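Local coordinates for peroxisomal fatty acid beta-oxidation multifunctional protein MFP2 (Arabidopsis thaliana, PDB 2WTB) that catalyses the enoyl-CoA hydratase and 3-hydroxyacyl-CoA dehydrogenase steps of peroxisomal fatty acid beta-oxidation during seed germination, at residues 125-130 with 212-217; 685-690 with 696-701. All coordinates share one frame; numbering follows the deposited sequence.

The two contacts sit on opposite sides of the chain's centre, with their own centres about 61 Å apart and their nearest atoms about 51 Å apart. Contact 1 comes first along the chain and is complete before contact 2 begins. It ties strand 126-129, a parallel strand of the six-stranded sheet in the enoyl-CoA hydratase/isomerase region, to the loop between helices 193-205 and 224-241. Contact 2 lies close to the C-terminus, in an all-helical part, where helix 680-694 meets the connection leading to helix 702-710. No strand, sheet or helix is common to both, as expected for a multifunctional chain whose N-terminal hydratase and later dehydrogenase regions fold as separate units.

Contact 1 (125-130 with 212-217); sequences HARISA and VSSVSK
His-125 sets CD2 of its ring against the carbonyl oxygen of Val-212, and at these two residues the backbones come nearest, CA to CA 5.6 Å. The side chain of His-125 runs past Val-212 O: CB at 3.7 Å, CG at 3.9 Å, CD2 nearest at 3.4 Å, with the oxygen in the ring plane. CD2 also has Ser-213 OG at the ring edge, a looser approach at 4.2 Å. With CG beside the backbone N (chi1 -58°) the ring is placed next to the loop, and chi2 of 106° turns its CD2 edge to it. Both ring nitrogens look elsewhere: ND1 is hydrogen-bonded to Ser-105 N and NE2 to Glu-99 O. The ring is therefore held at both nitrogens, and Trp-211 packs against it edge-to-face.

This is the crotonase fold: strand 126-129 follows helix 116-123, which carries the predicted catalytic Glu-119, and the 212-217 loop packs at the junction between them, through Ser-214 on Met-122 O and Val-212 at His-125. Arg-127 reaches back toward that helix, its chain bent at chi2 and chi3. NE is hydrogen-bonded to Ala-121 O and NH2 to Met-122 O, and NH2 also comes within 2.8 Å of Ser-214 OG, set obliquely to the guanidinium. Ser-214 OG in turn is hydrogen-bonded to Met-122 O, giving that carbonyl two partners. A water links the segments, donating to Val-212 O and to Ser-214 OG, each at 2.8 Å; His-125 O, at 3.4 Å from it, is a weak alternative acceptor, since those two bonds use both of its protons.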
loop_
_atom_site.group_PDB
_atom_site.type_symbol
_atom_site.label_atom_id
_atom_site.label_comp_id
_atom_site.label_asym_id
_atom_site.label_seq_id
_atom_site.Cartn_x
_atom_site.Cartn_y
_atom_site.Cartn_z
ATOM N N HIS A 125 -34.113 -0.504 3.083
ATOM C CA HIS A 125 -35.054 -0.301 1.988
ATOM C C HIS A 125 -34.895 1.035 1.261
ATOM O O HIS A 125 -35.470 1.244 0.188
ATOM C CB HIS A 125 -36.478 -0.498 2.501
ATOM C CG HIS A 125 -36.701 -1.847 3.109
ATOM N ND1 HIS A 125 -36.819 -2.042 4.468
ATOM C CD2 HIS A 125 -36.792 -3.073 2.543
ATOM C CE1 HIS A 125 -36.993 -3.329 4.712
ATOM N NE2 HIS A 125 -36.979 -3.976 3.561
ATOM N N ALA A 126 -34.100 1.926 1.847
ATOM C CA ALA A 126 -33.764 3.204 1.225
ATOM C C ALA A 126 -32.484 3.747 1.847
ATOM O O ALA A 126 -32.094 3.322 2.934
ATOM C CB ALA A 126 -34.903 4.195 1.388
ATOM N N ARG A 127 -31.830 4.684 1.170
ATOM C CA ARG A 127 -30.565 5.219 1.670
ATOM C C ARG A 127 -30.451 6.739 1.595
ATOM O O ARG A 127 -30.546 7.332 0.519
ATOM C CB ARG A 127 -29.387 4.562 0.947
ATOM C CG ARG A 127 -29.169 3.120 1.356
ATOM C CD ARG A 127 -28.800 2.251 0.171
ATOM N NE ARG A 127 -29.504 0.981 0.257
ATOM C CZ ARG A 127 -30.602 0.690 -0.429
ATOM N NH1 ARG A 127 -31.110 1.568 -1.282
ATOM N NH2 ARG A 127 -31.179 -0.491 -0.281
ATOM N N ILE A 128 -30.246 7.359 2.751
ATOM C CA ILE A 128 -29.972 8.787 2.823
ATOM C C ILE A 128 -28.503 8.982 3.168
ATOM O O ILE A 128 -27.976 8.303 4.048
ATOM C CB ILE A 128 -30.834 9.478 3.891
ATOM C CG1 ILE A 128 -32.300 9.074 3.732
ATOM C CG2 ILE A 128 -30.673 10.987 3.807
ATOM C CD1 ILE A 128 -32.811 9.211 2.316
ATOM N N SER A 129 -27.841 9.905 2.479
ATOM C CA SER A 129 -26.409 10.098 2.679
ATOM C C SER A 129 -26.003 11.568 2.710
ATOM O O SER A 129 -26.657 12.421 2.108
ATOM C CB SER A 129 -25.617 9.365 1.594
ATOM O OG SER A 129 -24.225 9.415 1.853
ATOM N N ALA A 130 -24.916 11.848 3.421
ATOM C CA ALA A 130 -24.341 13.184 3.465
ATOM C C ALA A 130 -23.457 13.389 2.241
ATOM O O ALA A 130 -22.905 12.428 1.706
ATOM C CB ALA A 130 -23.542 13.372 4.743
ATOM N N VAL A 212 -39.037 -1.035 -1.554
ATOM C CA VAL A 212 -38.198 -1.877 -2.399
ATOM C C VAL A 212 -37.225 -2.776 -1.634
ATOM O O VAL A 212 -36.538 -2.323 -0.721
ATOM C CB VAL A 212 -37.383 -1.016 -3.384
ATOM C CG1 VAL A 212 -36.485 -1.889 -4.243
ATOM C CG2 VAL A 212 -38.313 -0.179 -4.245
ATOM N N SER A 213 -37.173 -4.048 -2.017
ATOM C CA SER A 213 -36.135 -4.961 -1.543
ATOM C C SER A 213 -35.033 -5.079 -2.589
ATOM O O SER A 213 -35.267 -5.552 -3.700
ATOM C CB SER A 213 -36.709 -6.346 -1.237
ATOM O OG SER A 213 -37.335 -6.374 0.033
ATOM N N SER A 214 -33.832 -4.649 -2.223
ATOM C CA SER A 214 -32.700 -4.620 -3.141
ATOM C C SER A 214 -32.325 -6.006 -3.667
ATOM O O SER A 214 -31.920 -6.152 -4.820
ATOM C CB SER A 214 -31.485 -3.988 -2.457
ATOM O OG SER A 214 -31.860 -2.838 -1.718
ATOM N N VAL A 215 -32.462 -7.018 -2.818
ATOM C CA VAL A 215 -31.971 -8.351 -3.145
ATOM C C VAL A 215 -32.793 -9.025 -4.244
ATOM O O VAL A 215 -32.276 -9.857 -4.989
ATOM C CB VAL A 215 -31.916 -9.261 -1.900
ATOM C CG1 VAL A 215 -33.221 -10.026 -1.739
ATOM C CG2 VAL A 215 -30.747 -10.226 -2.004
ATOM N N SER A 216 -34.066 -8.663 -4.345
ATOM C CA SER A 216 -34.936 -9.237 -5.371
ATOM C C SER A 216 -35.280 -8.226 -6.467
ATOM O O SER A 216 -36.355 -8.277 -7.058
ATOM C CB SER A 216 -36.209 -9.812 -4.742
ATOM O OG SER A 216 -36.765 -8.922 -3.789
ATOM N N LYS A 217 -34.349 -7.314 -6.731
ATOM C CA LYS A 217 -34.530 -6.281 -7.744
ATOM C C LYS A 217 -33.777 -6.660 -9.017
ATOM O O LYS A 217 -32.585 -6.957 -8.971
ATOM C CB LYS A 217 -34.023 -4.941 -7.204
ATOM C CG LYS A 217 -34.193 -3.753 -8.137
ATOM C CD LYS A 217 -33.434 -2.541 -7.598
ATOM C CE LYS A 217 -33.729 -1.284 -8.401
ATOM N NZ LYS A 217 -35.150 -0.864 -8.253
HETATM O O HOH W 1 -34.147 -1.259 -1.735
#

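Contact 2 (685-690 with 696-701); sequences SRLDEW and EFFKPC
Phe-698 meets Trp-690 in an edge-to-face aromatic pair, the indole directing its edge at the phenyl face. The five-membered ring of Trp-690 and the Phe-698 ring have centroids 5.8 Å apart and planes inclined at 69°. Phe-698 CG stands beside its own backbone N (chi1 -62°), which places the ring next to Trp-690, where it presents a face to the indole. Other aromatic groups touch it: Phe-697 CD2 sits over the ring centre, and Phe-511 of helix 498-514 packs on it. Aliphatic contacts add to the pair. Trp-690 CB approaches Phe-698 CB to 3.7 Å, and Leu-687 CD1 lies at the edge of the phenyl ring, 4.2 Å from Phe-698 CB. Two residues on, Pro-700 sets its CG against Leu-687 CB and over the backbone at Asp-688, 4.1 Å from Asp-688 N. Cutting Phe-698 back to an alanine is likely to leave the Trp-690 edge without its aromatic partner and open a gap toward Phe-511. Hydrogen bonds from Lys-699 O and Cys-701 N go to Asn-637 of helix 624-644. None joins the two segments, so the reversal of the chain after helix 680-694 is held against that helix by apolar and aromatic packing.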
loop_
_atom_site.group_PDB
_atom_site.type_symbol
_atom_site.label_atom_id
_atom_site.label_comp_id
_atom_site.label_asym_id
_atom_site.label_seq_id
_atom_site.Cartn_x
_atom_site.Cartn_y
_atom_site.Cartn_z
ATOM N N SER A 685 19.248 -25.135 3.695
ATOM C CA SER A 685 19.801 -26.310 3.030
ATOM C C SER A 685 20.123 -26.038 1.564
ATOM O O SER A 685 21.147 -26.489 1.049
ATOM C CB SER A 685 18.830 -27.489 3.141
ATOM O OG SER A 685 19.299 -28.609 2.408
ATOM N N ARG A 686 19.243 -25.299 0.898
ATOM C CA ARG A 686 19.406 -25.001 -0.520
ATOM C C ARG A 686 20.482 -23.940 -0.746
ATOM O O ARG A 686 21.215 -23.988 -1.734
ATOM C CB ARG A 686 18.075 -24.538 -1.117
ATOM C CG ARG A 686 18.071 -24.413 -2.633
ATOM C CD ARG A 686 17.711 -25.727 -3.317
ATOM N NE ARG A 686 18.671 -26.790 -3.029
ATOM C CZ ARG A 686 18.474 -27.752 -2.133
ATOM N NH1 ARG A 686 17.349 -27.790 -1.435
ATOM N NH2 ARG A 686 19.405 -28.676 -1.936
ATOM N N LEU A 687 20.574 -22.991 0.180
ATOM C CA LEU A 687 21.510 -21.877 0.056
ATOM C C LEU A 687 22.938 -22.319 0.373
ATOM O O LEU A 687 23.904 -21.673 -0.033
ATOM C CB LEU A 687 21.086 -20.726 0.972
ATOM C CG LEU A 687 21.389 -19.288 0.543
ATOM C CD1 LEU A 687 21.324 -19.127 -0.965
ATOM C CD2 LEU A 687 20.423 -18.327 1.222
ATOM N N ASP A 688 23.064 -23.429 1.095
ATOM C CA ASP A 688 24.373 -23.980 1.425
ATOM C C ASP A 688 24.906 -24.815 0.269
ATOM O O ASP A 688 26.098 -24.776 -0.040
ATOM C CB ASP A 688 24.301 -24.829 2.696
ATOM C CG ASP A 688 25.668 -25.301 3.157
ATOM O OD1 ASP A 688 26.681 -24.776 2.650
ATOM O OD2 ASP A 688 25.730 -26.194 4.029
ATOM N N GLU A 689 24.018 -25.574 -0.365
ATOM C CA GLU A 689 24.393 -26.380 -1.520
ATOM C C GLU A 689 25.023 -25.503 -2.594
ATOM O O GLU A 689 25.939 -25.929 -3.297
ATOM C CB GLU A 689 23.177 -27.117 -2.087
ATOM C CG GLU A 689 22.603 -28.180 -1.164
ATOM N N TRP A 690 24.532 -24.274 -2.713
ATOM C CA TRP A 690 25.056 -23.340 -3.701
ATOM C C TRP A 690 26.368 -22.718 -3.238
ATOM O O TRP A 690 27.281 -22.508 -4.036
ATOM C CB TRP A 690 24.036 -22.247 -4.012
ATOM C CG TRP A 690 22.755 -22.771 -4.575
ATOM C CD1 TRP A 690 22.590 -23.898 -5.326
ATOM C CD2 TRP A 690 21.457 -22.175 -4.457
ATOM N NE1 TRP A 690 21.269 -24.049 -5.670
ATOM C CE2 TRP A 690 20.553 -23.002 -5.151
ATOM C CE3 TRP A 690 20.973 -21.024 -3.829
ATOM C CZ2 TRP A 690 19.192 -22.716 -5.234
ATOM C CZ3 TRP A 690 19.622 -20.743 -3.911
ATOM C CH2 TRP A 690 18.747 -21.585 -4.610
ATOM N N GLU A 696 31.129 -18.068 -1.829
ATOM C CA GLU A 696 30.617 -17.489 -0.599
ATOM C C GLU A 696 29.484 -16.502 -0.812
ATOM O O GLU A 696 28.841 -16.072 0.145
ATOM N N PHE A 697 29.243 -16.139 -2.068
ATOM C CA PHE A 697 28.145 -15.243 -2.411
ATOM C C PHE A 697 26.821 -15.820 -1.926
ATOM O O PHE A 697 25.945 -15.092 -1.459
ATOM C CB PHE A 697 28.098 -15.011 -3.923
ATOM C CG PHE A 697 26.899 -14.231 -4.386
ATOM C CD1 PHE A 697 26.955 -12.851 -4.499
ATOM C CD2 PHE A 697 25.718 -14.876 -4.720
ATOM C CE1 PHE A 697 25.852 -12.129 -4.929
ATOM C CE2 PHE A 697 24.613 -14.160 -5.151
ATOM C CZ PHE A 697 24.681 -12.786 -5.256
ATOM N N PHE A 698 26.689 -17.138 -2.033
ATOM C CA PHE A 698 25.462 -17.821 -1.649
ATOM C C PHE A 698 25.499 -18.313 -0.207
ATOM O O PHE A 698 24.515 -18.861 0.292
ATOM C CB PHE A 698 25.196 -18.998 -2.589
ATOM C CG PHE A 698 24.989 -18.596 -4.021
ATOM C CD1 PHE A 698 26.004 -18.749 -4.952
ATOM C CD2 PHE A 698 23.779 -18.068 -4.438
ATOM C CE1 PHE A 698 25.816 -18.382 -6.272
ATOM C CE2 PHE A 698 23.584 -17.698 -5.757
ATOM C CZ PHE A 698 24.604 -17.857 -6.675
ATOM N N LYS A 699 26.631 -18.119 0.462
ATOM C CA LYS A 699 26.797 -18.607 1.829
ATOM C C LYS A 699 25.771 -17.994 2.773
ATOM O O LYS A 699 25.595 -16.776 2.796
ATOM C CB LYS A 699 28.212 -18.330 2.343
ATOM C CG LYS A 699 28.454 -18.826 3.760
ATOM C CD LYS A 699 29.906 -18.648 4.174
ATOM N N PRO A 700 25.087 -18.844 3.552
ATOM C CA PRO A 700 24.099 -18.406 4.544
ATOM C C PRO A 700 24.754 -17.596 5.654
ATOM O O PRO A 700 25.826 -17.970 6.131
ATOM C CB PRO A 700 23.567 -19.724 5.117
ATOM C CG PRO A 700 23.905 -20.760 4.099
ATOM C CD PRO A 700 25.189 -20.310 3.485
ATOM N N CYS A 701 24.121 -16.500 6.059
ATOM C CA CYS A 701 24.643 -15.692 7.153
ATOM C C CYS A 701 24.313 -16.347 8.489
ATOM O O CYS A 701 23.316 -17.060 8.610
ATOM C CB CYS A 701 24.084 -14.270 7.094
ATOM S SG CYS A 701 22.341 -14.127 7.536
#